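Long-range contacts in NADP-dependent glyceraldehyde-3-phosphate dehydrogenase (Bacillus halodurans, PDB 3PRL), which probably oxidises glyceraldehyde 3-phosphate to 3-phosphoglycerate with NADP+ in a non-phosphorylating reaction, as a member of the aldehyde dehydrogenase family: residues 284-289 against 329-334; 95-100 against 324-329; 154-159 against 234-239; 444-449 against 462-467; 347-352 against 379-384. One frame throughout, in Å; residues are numbered along the deposited sequence. Where two conformers were deposited one is given.

Contacts 1 and 2 are close neighbours, centres about 10 Å apart: they share Ala329, and their segments alternate along the chain. Tyr288 and Thr332 of contact 1 reach the backbone oxygens of Val99 and Ala100 in contact 2. Together they tie helices 88-98 and 274-286 to the loop between helices 303-317 and 337-352. Contact 3 lies in the nucleotide-binding sheet, nested in the chain loop that contact 2 closes. Contact 5 packs helix 337-352 against a connection in the mixed sheet that holds strands 367-374 and 391-397; contact 4 comes last in sequence, its centre about 16 Å from that of contact 3. Contacts 3 and 4 approach the predicted active-site Glu259, whereas contact 5 is remote from it.

Contact 1 (284-289 against 329-334); sequences GAFSYS and ADITPV
Ser289 and Phe286 meet Ile331 and Thr332 near the C-terminal end of helix 274-286, at the stretch that opens the cysteine signature of aldehyde dehydrogenases. The polar part centres on the hydroxyl OG of Ser289, which donates to the carbonyl O of Thr332 at 2.8 Å. It approaches at a C=O...donor angle of 129°, tilted 16° from the carbonyl plane. With OG beside its own backbone N (chi1 -68°), Ser289 turns the hydroxyl to the loop. Its backbone N makes a weak bond to Phe286 O. The OG1 of Thr332 is engaged by Ala100 O, so the loop is also tied to the residues that follow helix 88-98.

The apolar part belongs to Ile331, whose two branches divide the work. CD1 reaches the ring of Phe286, 3.9 Å from its CD1, in an oblique approach, and also passes the carbonyl O of Phe286. Pro370 of strand 367-374 touches both side chains, and Leu392 of strand 391-397 adds to the packing on Phe286. The other branch lies against the serine: Ile331 CG2 is 3.3 Å from Ser289 OG.

Contact 2 (95-100 against 324-329); sequences IMHEVA and SPEDDA
Pro325 packs its ring against the last turn of helix 88-98, and this is the close part of the contact. Its CB is 3.4 Å from the carbonyl O of Met96, and its CG lies 3.5 Å from that same oxygen, so the ring edge formed by these two carbons rests on the backbone. On the side chains, Pro325 CB is 4.1 Å from Met96 CB, while Pro325 CG is 4.2 Å from Ala100 CB. Ala100, at positive phi just after the helix, swings the chain round so that its methyl and backbone also flank the proline. All three residues are buried, and Thr332 and Ala35 touch the proline as well.

Toward the partly exposed side the fit is looser and rests on Glu326. Met96, with CG wedged between its backbone N and carbonyl carbon (chi1 50°) and the chain bent beyond, brings SD to 3.8 Å from Glu326 CA and leaves its CE over a face of the neighbouring His97 ring. NE2 of His97 comes to 3.9 Å from Glu326 CG. The two side chains cross at about a right angle, with ring and carboxylate planes 61° apart, and Glu326 OE1, 4.5 Å from His97 NE2, does not touch the imidazole.

A proline-led turn seated on a helix C-terminus here joins helix 88-98 to the loop after helix 303-317 within the aldehyde dehydrogenase fold, with the side chain of Ala100 about 8 Å from that of Phe162, a residue that binds NADP+ in this protein.

Contact 3 (154-159 against 234-239); sequences GVVLAI and MITFTG
Met234 O receives the backbone N-H of Leu157 at 2.9 Å, the shortest of four bonds that hold strands 155-159 and 234-238 in parallel register. Leu157 O then accepts from Thr236 N, Thr236 O from Ile159 N, and Ile159 O from Thr238 N. All four are nearly straight, and CA-H...O contacts support three of the carbonyls. The short strand axes lie 4.9 Å apart, at 16° to each other.

On one face of the sheet Val156 and Met234 lie side by side, CG1 of Val156 being 3.8 Å from SD of Met234. Thr236 follows on the same face, its CG2 leaning over Leu157 O. The opposite face is carried by Leu157, Ile159, Ile235 and Phe237. Ile159 CD1 lies 3.8 Å from Ile235 CG2, while Ile159 CB reaches CD1 of Phe237 at 3.7 Å, at the ring edge near its plane.

At the strand end Thr238 OG1 bonds Lys172 beside the predicted active-site Glu259, and Phe237 touches NADP-binding Thr243. In this Rossmann-like sheet strand 182-186 flanks strand 144-159, strand 256-259 flanks strand 234-238, and Ile247 of helix 241-250 packs on Ile159, Ile235 and Phe237.

Contact 4 (444-449 against 462-467); sequences TERGPD and GVQGIK
The N-terminus of helix 466-472 is met by a backbone carbonyl from the loop 444-449: Asp449 O accepts the N-H of Ile466 at 2.9 Å, with an N-H...O angle of 139°. Gly465, the N-cap residue, brings its CA to 3.4 Å from the same oxygen in a CA-H...O contact. Ile466 CG1 lies against that carbonyl at 3.1 Å, so the oxygen is packed as well as bonded.

The second meeting is between side chains. Arg446, its CG anti to the backbone N (chi1 -163°) and its chain bent at chi2, brings its guanidinium to Gln464. Gln464 has two conformers, so what follows holds for the modelled one and is doubtful: NH1 of Arg446 makes a weak, bent bond of 2.8 Å to OE1 of Gln464, which lies at the guanidinium edge, near its plane, with guanidinium and amide planes 72° apart. In that conformer OE1 also takes the N-H of Gly465. NH1 also forms a salt bridge with Glu259, predicted to be an active-site residue.

Asp449 pairs with Arg112 through OD1, and Phe137 of the second subunit touches Asp449. Ile116 packs on both Asp449 and Ile466, placing helix 103-124 beside the start of helix 466-472.

Contact 5 (347-352 against 379-384); sequences IDDALE and AMRVAW
The carboxylate of Asp349 is approached at OD2, on its anti side and 34° out of plane, by the backbone N of Arg381, which donates to it at 3.1 Å in a nearly straight bond. The guanidinium of Arg381 is turned 56° from the carboxylate. The two side chains cross at about a right angle, Arg381 CG lying 3.8 Å from Asp349 OD2. That guanidinium makes its own salt bridge with Glu385, so aspartate and arginine meet through the backbone N and the aliphatic part of the chain.

A water adds a second link, donating to Asp349 OD2 at 3.0 Å and accepting from Val382 N. OD2 thus reaches two successive N-H groups at the start of the 3-10 segment 381-383, one of them through the water. Asp349 gets there with CG anti to its backbone N (chi1 176°). In fold terms, helix 337-352 lies here against the connection from strand 367-374 to strand 391-397, neighbouring parallel strands of the sheet that also holds strands 264-268 and 296-302.

Next to the polar pair the packing is apolar. Ala350 CB sits 3.9 Å from Val382 CG1 and 4.1 Å from the sulfur SD of Met380. Met380, extended beyond CG, carries its CE on to 3.8 Å from Ala350 O. Leu373 of strand 367-374 touches both Ala350 and Val382, and Leu346 of the helix packs on Val382 and Arg381.

Contact 1 (284-289 against 329-334)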
# COMPACT_ATOMS: atom_id res chain seq x y z
N GLY D 284 -27.71 -17.74 -11.72
CA GLY D 284 -27.67 -16.75 -10.66
C GLY D 284 -29.02 -16.41 -10.04
O GLY D 284 -29.11 -16.22 -8.83
N ALA D 285 -30.08 -16.34 -10.85
CA ALA D 285 -31.40 -15.95 -10.34
C ALA D 285 -32.00 -17.04 -9.48
O ALA D 285 -32.67 -16.76 -8.49
CB ALA D 285 -32.37 -15.58 -11.49
N PHE D 286 -31.71 -18.29 -9.85
CA PHE D 286 -32.43 -19.44 -9.34
C PHE D 286 -31.63 -20.30 -8.41
O PHE D 286 -32.16 -21.28 -7.87
CB PHE D 286 -32.93 -20.29 -10.50
CG PHE D 286 -34.14 -19.76 -11.13
CD1 PHE D 286 -35.34 -19.76 -10.44
CD2 PHE D 286 -34.09 -19.20 -12.40
CE1 PHE D 286 -36.48 -19.24 -11.01
CE2 PHE D 286 -35.25 -18.68 -12.99
CZ PHE D 286 -36.44 -18.71 -12.29
N SER D 287 -30.35 -19.96 -8.27
CA SER D 287 -29.47 -20.55 -7.28
C SER D 287 -30.11 -20.42 -5.91
O SER D 287 -30.58 -19.35 -5.55
CB SER D 287 -28.11 -19.84 -7.29
OG SER D 287 -27.36 -20.11 -6.12
N TYR D 288 -30.14 -21.53 -5.17
CA TYR D 288 -30.82 -21.61 -3.87
C TYR D 288 -32.26 -21.05 -3.90
O TYR D 288 -32.72 -20.39 -2.96
CB TYR D 288 -29.95 -21.04 -2.74
CG TYR D 288 -30.48 -21.23 -1.33
CD1 TYR D 288 -30.96 -22.46 -0.88
CD2 TYR D 288 -30.46 -20.16 -0.42
CE1 TYR D 288 -31.44 -22.62 0.44
CE2 TYR D 288 -30.93 -20.31 0.87
CZ TYR D 288 -31.41 -21.53 1.31
OH TYR D 288 -31.89 -21.65 2.60
N SER D 289 -32.97 -21.37 -4.99
CA SER D 289 -34.36 -20.93 -5.22
C SER D 289 -34.61 -19.42 -5.09
O SER D 289 -35.73 -19.01 -4.76
CB SER D 289 -35.35 -21.71 -4.33
OG SER D 289 -35.43 -23.08 -4.71
N ALA D 329 -31.87 -31.15 -5.63
CA ALA D 329 -32.67 -30.41 -6.60
C ALA D 329 -32.16 -28.97 -6.75
O ALA D 329 -31.61 -28.38 -5.81
CB ALA D 329 -34.15 -30.42 -6.21
N ASP D 330 -32.32 -28.41 -7.96
CA ASP D 330 -31.93 -27.02 -8.22
C ASP D 330 -32.85 -26.07 -7.45
O ASP D 330 -32.39 -25.09 -6.84
CB ASP D 330 -32.00 -26.71 -9.72
CG ASP D 330 -31.06 -27.58 -10.55
OD1 ASP D 330 -29.84 -27.52 -10.32
OD2 ASP D 330 -31.56 -28.30 -11.44
N ILE D 331 -34.14 -26.39 -7.48
CA ILE D 331 -35.17 -25.65 -6.80
C ILE D 331 -35.74 -26.45 -5.63
O ILE D 331 -36.47 -27.42 -5.82
CB ILE D 331 -36.30 -25.26 -7.78
CG1 ILE D 331 -35.73 -24.76 -9.12
CG2 ILE D 331 -37.26 -24.26 -7.13
CD1 ILE D 331 -34.94 -23.41 -9.07
N THR D 332 -35.37 -26.06 -4.42
CA THR D 332 -35.93 -26.69 -3.23
C THR D 332 -36.94 -25.75 -2.56
O THR D 332 -37.12 -24.61 -3.02
CB THR D 332 -34.83 -27.15 -2.23
OG1 THR D 332 -33.87 -26.10 -2.01
CG2 THR D 332 -34.11 -28.38 -2.78
N PRO D 333 -37.59 -26.22 -1.47
CA PRO D 333 -38.60 -25.41 -0.79
C PRO D 333 -38.03 -24.13 -0.20
O PRO D 333 -36.87 -24.10 0.23
CB PRO D 333 -39.10 -26.34 0.32
CG PRO D 333 -38.70 -27.72 -0.10
CD PRO D 333 -37.42 -27.53 -0.81
N VAL D 334 -38.83 -23.07 -0.22
CA VAL D 334 -38.42 -21.81 0.39
C VAL D 334 -38.55 -21.91 1.90
O VAL D 334 -39.26 -22.76 2.42
CB VAL D 334 -39.18 -20.57 -0.19
CG1 VAL D 334 -38.77 -20.33 -1.64
CG2 VAL D 334 -40.69 -20.74 -0.06

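Contact 2 (95-100 against 324-329)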
# COMPACT_ATOMS: atom_id res chain seq x y z
N ILE D 95 -26.93 -28.23 7.56
CA ILE D 95 -27.34 -27.11 6.70
C ILE D 95 -28.44 -27.50 5.70
O ILE D 95 -29.47 -26.83 5.65
CB ILE D 95 -26.15 -26.46 5.97
CG1 ILE D 95 -25.12 -25.93 6.98
CG2 ILE D 95 -26.67 -25.34 5.07
CD1 ILE D 95 -23.78 -25.52 6.34
N MET D 96 -28.24 -28.56 4.91
CA MET D 96 -29.28 -28.91 3.91
C MET D 96 -30.66 -29.12 4.53
O MET D 96 -31.64 -28.64 3.98
CB MET D 96 -28.90 -30.05 2.94
CG MET D 96 -28.38 -31.31 3.54
SD MET D 96 -28.94 -32.84 2.75
CE MET D 96 -28.96 -33.86 4.22
N HIS D 97 -30.72 -29.78 5.69
CA HIS D 97 -32.01 -29.97 6.37
C HIS D 97 -32.56 -28.65 6.92
O HIS D 97 -33.70 -28.29 6.62
CB HIS D 97 -31.90 -31.00 7.51
CG HIS D 97 -31.84 -32.43 7.06
ND1 HIS D 97 -30.82 -33.28 7.43
CD2 HIS D 97 -32.67 -33.16 6.27
CE1 HIS D 97 -31.03 -34.47 6.90
NE2 HIS D 97 -32.14 -34.42 6.19
N GLU D 98 -31.75 -27.95 7.72
CA GLU D 98 -32.19 -26.82 8.56
C GLU D 98 -32.70 -25.63 7.77
O GLU D 98 -33.69 -24.99 8.16
CB GLU D 98 -31.04 -26.36 9.49
CG GLU D 98 -31.49 -25.78 10.83
CD GLU D 98 -30.37 -25.05 11.60
OE1 GLU D 98 -29.17 -25.19 11.24
OE2 GLU D 98 -30.69 -24.32 12.56
N VAL D 99 -32.00 -25.31 6.68
CA VAL D 99 -32.36 -24.18 5.84
C VAL D 99 -32.80 -24.63 4.44
O VAL D 99 -33.02 -23.79 3.55
CB VAL D 99 -31.26 -23.08 5.86
CG1 VAL D 99 -30.96 -22.66 7.30
CG2 VAL D 99 -29.98 -23.54 5.15
N ALA D 100 -32.96 -25.95 4.27
CA ALA D 100 -33.41 -26.55 3.01
C ALA D 100 -32.54 -26.22 1.79
O ALA D 100 -33.04 -25.93 0.69
CB ALA D 100 -34.89 -26.23 2.76
N SER D 324 -36.66 -32.08 -2.96
CA SER D 324 -36.04 -31.91 -1.63
C SER D 324 -34.51 -31.64 -1.62
O SER D 324 -33.79 -32.03 -2.56
CB SER D 324 -36.41 -33.09 -0.73
OG SER D 324 -35.73 -34.26 -1.11
N PRO D 325 -34.00 -30.96 -0.56
CA PRO D 325 -32.56 -30.66 -0.46
C PRO D 325 -31.64 -31.90 -0.48
O PRO D 325 -30.51 -31.81 -0.97
CB PRO D 325 -32.43 -29.91 0.88
CG PRO D 325 -33.75 -30.13 1.59
CD PRO D 325 -34.76 -30.26 0.49
N GLU D 326 -32.12 -33.01 0.05
CA GLU D 326 -31.36 -34.24 0.14
C GLU D 326 -31.06 -34.79 -1.25
O GLU D 326 -30.00 -35.34 -1.50
CB GLU D 326 -32.10 -35.29 0.97
CG GLU D 326 -32.64 -34.78 2.32
CD GLU D 326 -34.07 -34.27 2.23
OE1 GLU D 326 -35.00 -34.94 2.75
OE2 GLU D 326 -34.29 -33.21 1.61
N ASP D 327 -32.01 -34.61 -2.16
CA ASP D 327 -31.85 -35.07 -3.54
C ASP D 327 -31.02 -34.14 -4.43
O ASP D 327 -30.79 -34.47 -5.59
CB ASP D 327 -33.23 -35.33 -4.18
CG ASP D 327 -34.02 -36.43 -3.47
OD1 ASP D 327 -33.42 -37.25 -2.73
OD2 ASP D 327 -35.25 -36.48 -3.66
N ASP D 328 -30.58 -32.99 -3.90
CA ASP D 328 -29.78 -32.04 -4.69
C ASP D 328 -30.57 -31.37 -5.83
O ASP D 328 -30.00 -31.06 -6.89
CB ASP D 328 -28.54 -32.74 -5.29
CG ASP D 328 -27.25 -32.27 -4.69
OD1 ASP D 328 -27.05 -31.04 -4.59
OD2 ASP D 328 -26.42 -33.13 -4.34
N ALA D 329 -31.87 -31.15 -5.63
CA ALA D 329 -32.67 -30.41 -6.60
C ALA D 329 -32.16 -28.97 -6.75
O ALA D 329 -31.61 -28.38 -5.81
CB ALA D 329 -34.15 -30.42 -6.21

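Contact 3 (154-159 against 234-239)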
# COMPACT_ATOMS: atom_id res chain seq x y z
N GLY D 154 -12.96 -3.95 20.08
CA GLY D 154 -13.49 -4.53 21.33
C GLY D 154 -14.33 -5.81 21.19
O GLY D 154 -13.82 -6.84 20.76
N VAL D 155 -15.59 -5.75 21.60
CA VAL D 155 -16.52 -6.85 21.41
C VAL D 155 -17.38 -6.57 20.18
O VAL D 155 -18.03 -5.52 20.09
CB VAL D 155 -17.43 -7.07 22.66
CG1 VAL D 155 -18.39 -8.22 22.43
CG2 VAL D 155 -16.59 -7.37 23.90
N VAL D 156 -17.37 -7.50 19.23
CA VAL D 156 -18.09 -7.36 17.96
C VAL D 156 -19.34 -8.21 17.98
O VAL D 156 -19.29 -9.40 18.30
CB VAL D 156 -17.19 -7.70 16.72
CG1 VAL D 156 -17.99 -7.88 15.43
CG2 VAL D 156 -16.12 -6.61 16.52
N LEU D 157 -20.47 -7.59 17.64
CA LEU D 157 -21.73 -8.32 17.51
C LEU D 157 -21.91 -8.73 16.07
O LEU D 157 -21.98 -7.88 15.17
CB LEU D 157 -22.93 -7.48 17.98
CG LEU D 157 -24.28 -8.21 17.83
CD1 LEU D 157 -24.49 -9.22 18.93
CD2 LEU D 157 -25.44 -7.23 17.77
N ALA D 158 -21.94 -10.04 15.85
CA ALA D 158 -22.11 -10.65 14.54
C ALA D 158 -23.48 -11.29 14.50
O ALA D 158 -23.80 -12.16 15.33
CB ALA D 158 -21.04 -11.70 14.28
N ILE D 159 -24.29 -10.84 13.54
CA ILE D 159 -25.65 -11.32 13.38
C ILE D 159 -25.79 -11.86 11.97
O ILE D 159 -25.74 -11.10 11.00
CB ILE D 159 -26.70 -10.20 13.62
CG1 ILE D 159 -26.25 -9.26 14.75
CG2 ILE D 159 -28.11 -10.83 13.87
CD1 ILE D 159 -26.93 -7.87 14.69
N MET D 234 -19.09 -2.61 17.97
CA MET D 234 -19.25 -2.76 16.52
C MET D 234 -20.34 -3.77 16.18
O MET D 234 -20.41 -4.86 16.79
CB MET D 234 -17.92 -3.19 15.88
CG MET D 234 -17.84 -3.07 14.36
SD MET D 234 -18.15 -4.59 13.44
CE MET D 234 -17.72 -3.97 11.81
N ILE D 235 -21.18 -3.43 15.19
CA ILE D 235 -22.19 -4.34 14.67
C ILE D 235 -21.96 -4.70 13.20
O ILE D 235 -21.76 -3.81 12.38
CB ILE D 235 -23.67 -3.79 14.81
CG1 ILE D 235 -23.98 -3.38 16.24
CG2 ILE D 235 -24.71 -4.82 14.31
CD1 ILE D 235 -23.93 -4.48 17.20
N THR D 236 -21.99 -5.99 12.88
CA THR D 236 -22.02 -6.45 11.48
C THR D 236 -23.17 -7.40 11.19
O THR D 236 -23.30 -8.47 11.79
CB THR D 236 -20.68 -7.05 11.04
OG1 THR D 236 -20.80 -7.51 9.69
CG2 THR D 236 -20.25 -8.20 11.97
N PHE D 237 -24.01 -7.01 10.24
CA PHE D 237 -25.29 -7.69 10.08
C PHE D 237 -25.61 -7.97 8.63
O PHE D 237 -25.47 -7.10 7.75
CB PHE D 237 -26.39 -6.85 10.75
CG PHE D 237 -27.80 -7.24 10.37
CD1 PHE D 237 -28.52 -8.12 11.17
CD2 PHE D 237 -28.41 -6.69 9.25
CE1 PHE D 237 -29.84 -8.47 10.83
CE2 PHE D 237 -29.71 -7.04 8.91
CZ PHE D 237 -30.43 -7.92 9.70
N THR D 238 -26.06 -9.20 8.39
CA THR D 238 -26.59 -9.60 7.11
C THR D 238 -28.02 -10.07 7.34
O THR D 238 -28.27 -10.88 8.24
CB THR D 238 -25.77 -10.73 6.49
OG1 THR D 238 -24.42 -10.29 6.32
CG2 THR D 238 -26.34 -11.12 5.17
N GLY D 239 -28.94 -9.56 6.53
CA GLY D 239 -30.33 -9.97 6.62
C GLY D 239 -31.29 -9.09 5.86
O GLY D 239 -30.94 -8.52 4.82

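Contact 4 (444-449 against 462-467)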
# COMPACT_ATOMS: atom_id res chain seq x y z
N THR D 444 -24.16 -11.91 -11.14
CA THR D 444 -23.76 -11.23 -9.91
C THR D 444 -23.45 -12.29 -8.86
O THR D 444 -24.08 -13.34 -8.81
CB THR D 444 -24.81 -10.21 -9.37
OG1 THR D 444 -26.07 -10.86 -9.19
CG2 THR D 444 -25.01 -9.07 -10.35
N GLU D 445 -22.47 -12.02 -8.02
CA GLU D 445 -22.13 -12.92 -6.91
C GLU D 445 -21.28 -12.16 -5.92
O GLU D 445 -20.63 -11.17 -6.26
CB GLU D 445 -21.36 -14.16 -7.40
CG GLU D 445 -19.90 -13.87 -7.73
CD GLU D 445 -19.22 -14.99 -8.49
OE1 GLU D 445 -19.37 -16.18 -8.09
OE2 GLU D 445 -18.54 -14.66 -9.50
N ARG D 446 -21.29 -12.65 -4.69
CA ARG D 446 -20.51 -12.07 -3.63
C ARG D 446 -19.02 -12.34 -3.86
O ARG D 446 -18.19 -11.44 -3.74
CB ARG D 446 -20.96 -12.67 -2.30
CG ARG D 446 -20.52 -11.86 -1.11
CD ARG D 446 -20.12 -12.76 0.03
NE ARG D 446 -19.38 -12.05 1.08
CZ ARG D 446 -19.95 -11.42 2.10
NH1 ARG D 446 -19.17 -10.83 3.00
NH2 ARG D 446 -21.27 -11.35 2.21
N GLY D 447 -18.69 -13.58 -4.20
CA GLY D 447 -17.29 -13.98 -4.37
C GLY D 447 -16.62 -13.37 -5.58
O GLY D 447 -17.14 -12.43 -6.19
N PRO D 448 -15.38 -13.81 -5.88
CA PRO D 448 -14.53 -14.51 -4.92
C PRO D 448 -14.35 -13.61 -3.69
O PRO D 448 -14.47 -12.40 -3.79
CB PRO D 448 -13.19 -14.67 -5.66
CG PRO D 448 -13.27 -13.83 -6.88
CD PRO D 448 -14.74 -13.65 -7.20
N ASP D 449 -14.06 -14.19 -2.54
CA ASP D 449 -14.18 -13.46 -1.28
C ASP D 449 -13.10 -12.42 -0.95
O ASP D 449 -13.25 -11.66 -0.01
CB ASP D 449 -14.40 -14.45 -0.14
CG ASP D 449 -15.71 -15.22 -0.32
OD1 ASP D 449 -15.65 -16.41 -0.67
OD2 ASP D 449 -16.79 -14.60 -0.17
N GLY D 462 -21.29 0.33 4.81
CA GLY D 462 -19.91 -0.15 4.92
C GLY D 462 -19.52 -1.19 3.87
O GLY D 462 -20.18 -1.30 2.85
N VAL D 463 -18.45 -1.95 4.14
CA VAL D 463 -17.83 -2.85 3.14
C VAL D 463 -17.37 -4.18 3.73
O VAL D 463 -16.91 -4.23 4.89
CB VAL D 463 -16.54 -2.24 2.53
CG1 VAL D 463 -16.34 -2.72 1.07
CG2 VAL D 463 -16.53 -0.71 2.62
N GLN D 464 -17.45 -5.25 2.93
CA GLN D 464 -16.91 -6.55 3.31
C GLN D 464 -15.98 -7.11 2.24
O GLN D 464 -15.47 -6.39 1.38
CB GLN D 464 -18.03 -7.55 3.62
CG GLN D 464 -18.08 -8.05 5.06
CD GLN D 464 -17.38 -9.40 5.25
OE1 GLN D 464 -16.85 -9.99 4.31
NE2 GLN D 464 -17.35 -9.87 6.49
N GLY D 465 -15.82 -8.43 2.26
CA GLY D 465 -14.77 -9.08 1.53
C GLY D 465 -13.67 -9.19 2.57
O GLY D 465 -13.76 -8.61 3.66
N ILE D 466 -12.62 -9.95 2.25
CA ILE D 466 -11.64 -10.35 3.27
C ILE D 466 -10.89 -9.19 3.91
O ILE D 466 -11.02 -8.98 5.12
CB ILE D 466 -10.66 -11.42 2.75
CG1 ILE D 466 -11.42 -12.67 2.31
CG2 ILE D 466 -9.59 -11.75 3.82
CD1 ILE D 466 -12.27 -13.31 3.38
N LYS D 467 -10.10 -8.46 3.12
CA LYS D 467 -9.37 -7.31 3.68
C LYS D 467 -10.27 -6.22 4.23
O LYS D 467 -10.03 -5.76 5.36
CB LYS D 467 -8.34 -6.70 2.73
CG LYS D 467 -7.42 -5.66 3.43
CD LYS D 467 -6.82 -4.65 2.45
CE LYS D 467 -5.44 -5.09 1.99
NZ LYS D 467 -4.34 -4.34 2.67

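Contact 5 (347-352 against 379-384)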
# COMPACT_ATOMS: atom_id res chain seq x y z
N ILE D 347 -46.33 -12.87 -7.83
CA ILE D 347 -46.74 -13.52 -9.09
C ILE D 347 -48.15 -13.09 -9.48
O ILE D 347 -48.35 -12.51 -10.55
CB ILE D 347 -46.62 -15.07 -9.02
CG1 ILE D 347 -45.15 -15.48 -8.92
CG2 ILE D 347 -47.29 -15.73 -10.23
CD1 ILE D 347 -44.91 -16.88 -8.39
N ASP D 348 -49.12 -13.34 -8.58
CA ASP D 348 -50.51 -12.88 -8.73
C ASP D 348 -50.61 -11.46 -9.31
O ASP D 348 -51.06 -11.28 -10.45
CB ASP D 348 -51.24 -12.91 -7.37
CG ASP D 348 -51.56 -14.32 -6.89
OD1 ASP D 348 -51.89 -14.44 -5.69
OD2 ASP D 348 -51.50 -15.30 -7.67
N ASP D 349 -50.16 -10.46 -8.54
CA ASP D 349 -50.19 -9.04 -8.94
C ASP D 349 -49.69 -8.81 -10.36
O ASP D 349 -50.24 -7.98 -11.10
CB ASP D 349 -49.37 -8.18 -7.97
CG ASP D 349 -49.29 -6.72 -8.40
OD1 ASP D 349 -50.27 -5.98 -8.15
OD2 ASP D 349 -48.27 -6.33 -9.01
N ALA D 350 -48.64 -9.54 -10.72
CA ALA D 350 -48.03 -9.47 -12.05
C ALA D 350 -48.96 -10.04 -13.11
O ALA D 350 -49.16 -9.42 -14.15
CB ALA D 350 -46.69 -10.18 -12.05
N LEU D 351 -49.51 -11.23 -12.85
CA LEU D 351 -50.48 -11.84 -13.77
C LEU D 351 -51.77 -11.02 -13.79
O LEU D 351 -52.39 -10.88 -14.84
CB LEU D 351 -50.78 -13.30 -13.40
CG LEU D 351 -49.62 -14.30 -13.37
CD1 LEU D 351 -50.12 -15.68 -12.95
CD2 LEU D 351 -48.91 -14.38 -14.72
N GLU D 352 -52.14 -10.48 -12.63
CA GLU D 352 -53.32 -9.63 -12.48
C GLU D 352 -53.18 -8.35 -13.30
O GLU D 352 -54.17 -7.83 -13.84
CB GLU D 352 -53.56 -9.32 -11.00
CG GLU D 352 -54.83 -8.54 -10.69
CD GLU D 352 -54.90 -8.08 -9.24
OE1 GLU D 352 -54.50 -8.86 -8.34
OE2 GLU D 352 -55.35 -6.94 -9.00
N ALA D 379 -45.27 -1.11 -13.21
CA ALA D 379 -46.46 -1.05 -12.32
C ALA D 379 -46.63 -2.30 -11.44
O ALA D 379 -47.43 -2.30 -10.49
CB ALA D 379 -47.75 -0.78 -13.14
N MET D 380 -45.88 -3.35 -11.76
CA MET D 380 -45.96 -4.63 -11.04
C MET D 380 -44.95 -4.66 -9.90
O MET D 380 -43.78 -4.26 -10.06
CB MET D 380 -45.67 -5.79 -11.99
CG MET D 380 -46.42 -5.72 -13.32
SD MET D 380 -45.88 -6.97 -14.50
CE MET D 380 -47.05 -6.69 -15.84
N ARG D 381 -45.40 -5.14 -8.74
CA ARG D 381 -44.58 -5.21 -7.53
C ARG D 381 -43.29 -5.99 -7.75
O ARG D 381 -42.25 -5.63 -7.20
CB ARG D 381 -45.37 -5.83 -6.38
CG ARG D 381 -46.57 -5.01 -5.89
CD ARG D 381 -47.35 -5.79 -4.84
NE ARG D 381 -46.47 -6.27 -3.77
CZ ARG D 381 -46.81 -7.18 -2.86
NH1 ARG D 381 -48.03 -7.72 -2.88
NH2 ARG D 381 -45.94 -7.54 -1.92
N VAL D 382 -43.38 -7.04 -8.57
CA VAL D 382 -42.29 -8.00 -8.79
C VAL D 382 -41.13 -7.38 -9.57
O VAL D 382 -40.05 -7.97 -9.67
CB VAL D 382 -42.80 -9.33 -9.48
CG1 VAL D 382 -43.03 -9.14 -11.00
CG2 VAL D 382 -41.86 -10.51 -9.20
N ALA D 383 -41.34 -6.19 -10.12
CA ALA D 383 -40.30 -5.47 -10.83
C ALA D 383 -39.38 -4.73 -9.86
O ALA D 383 -38.32 -4.21 -10.25
CB ALA D 383 -40.91 -4.49 -11.86
N TRP D 384 -39.79 -4.70 -8.59
CA TRP D 384 -39.18 -3.82 -7.60
C TRP D 384 -38.85 -4.58 -6.32
O TRP D 384 -37.70 -4.56 -5.86
CB TRP D 384 -40.11 -2.63 -7.30
CG TRP D 384 -40.47 -1.80 -8.51
CD1 TRP D 384 -41.72 -1.63 -9.07
CD2 TRP D 384 -39.57 -1.03 -9.32
NE1 TRP D 384 -41.64 -0.80 -10.16
CE2 TRP D 384 -40.34 -0.42 -10.34
CE3 TRP D 384 -38.19 -0.78 -9.28
CZ2 TRP D 384 -39.77 0.41 -11.32
CZ3 TRP D 384 -37.62 0.06 -10.25
CH2 TRP D 384 -38.42 0.64 -11.26
O HOH W 1 -45.90 -8.11 -9.67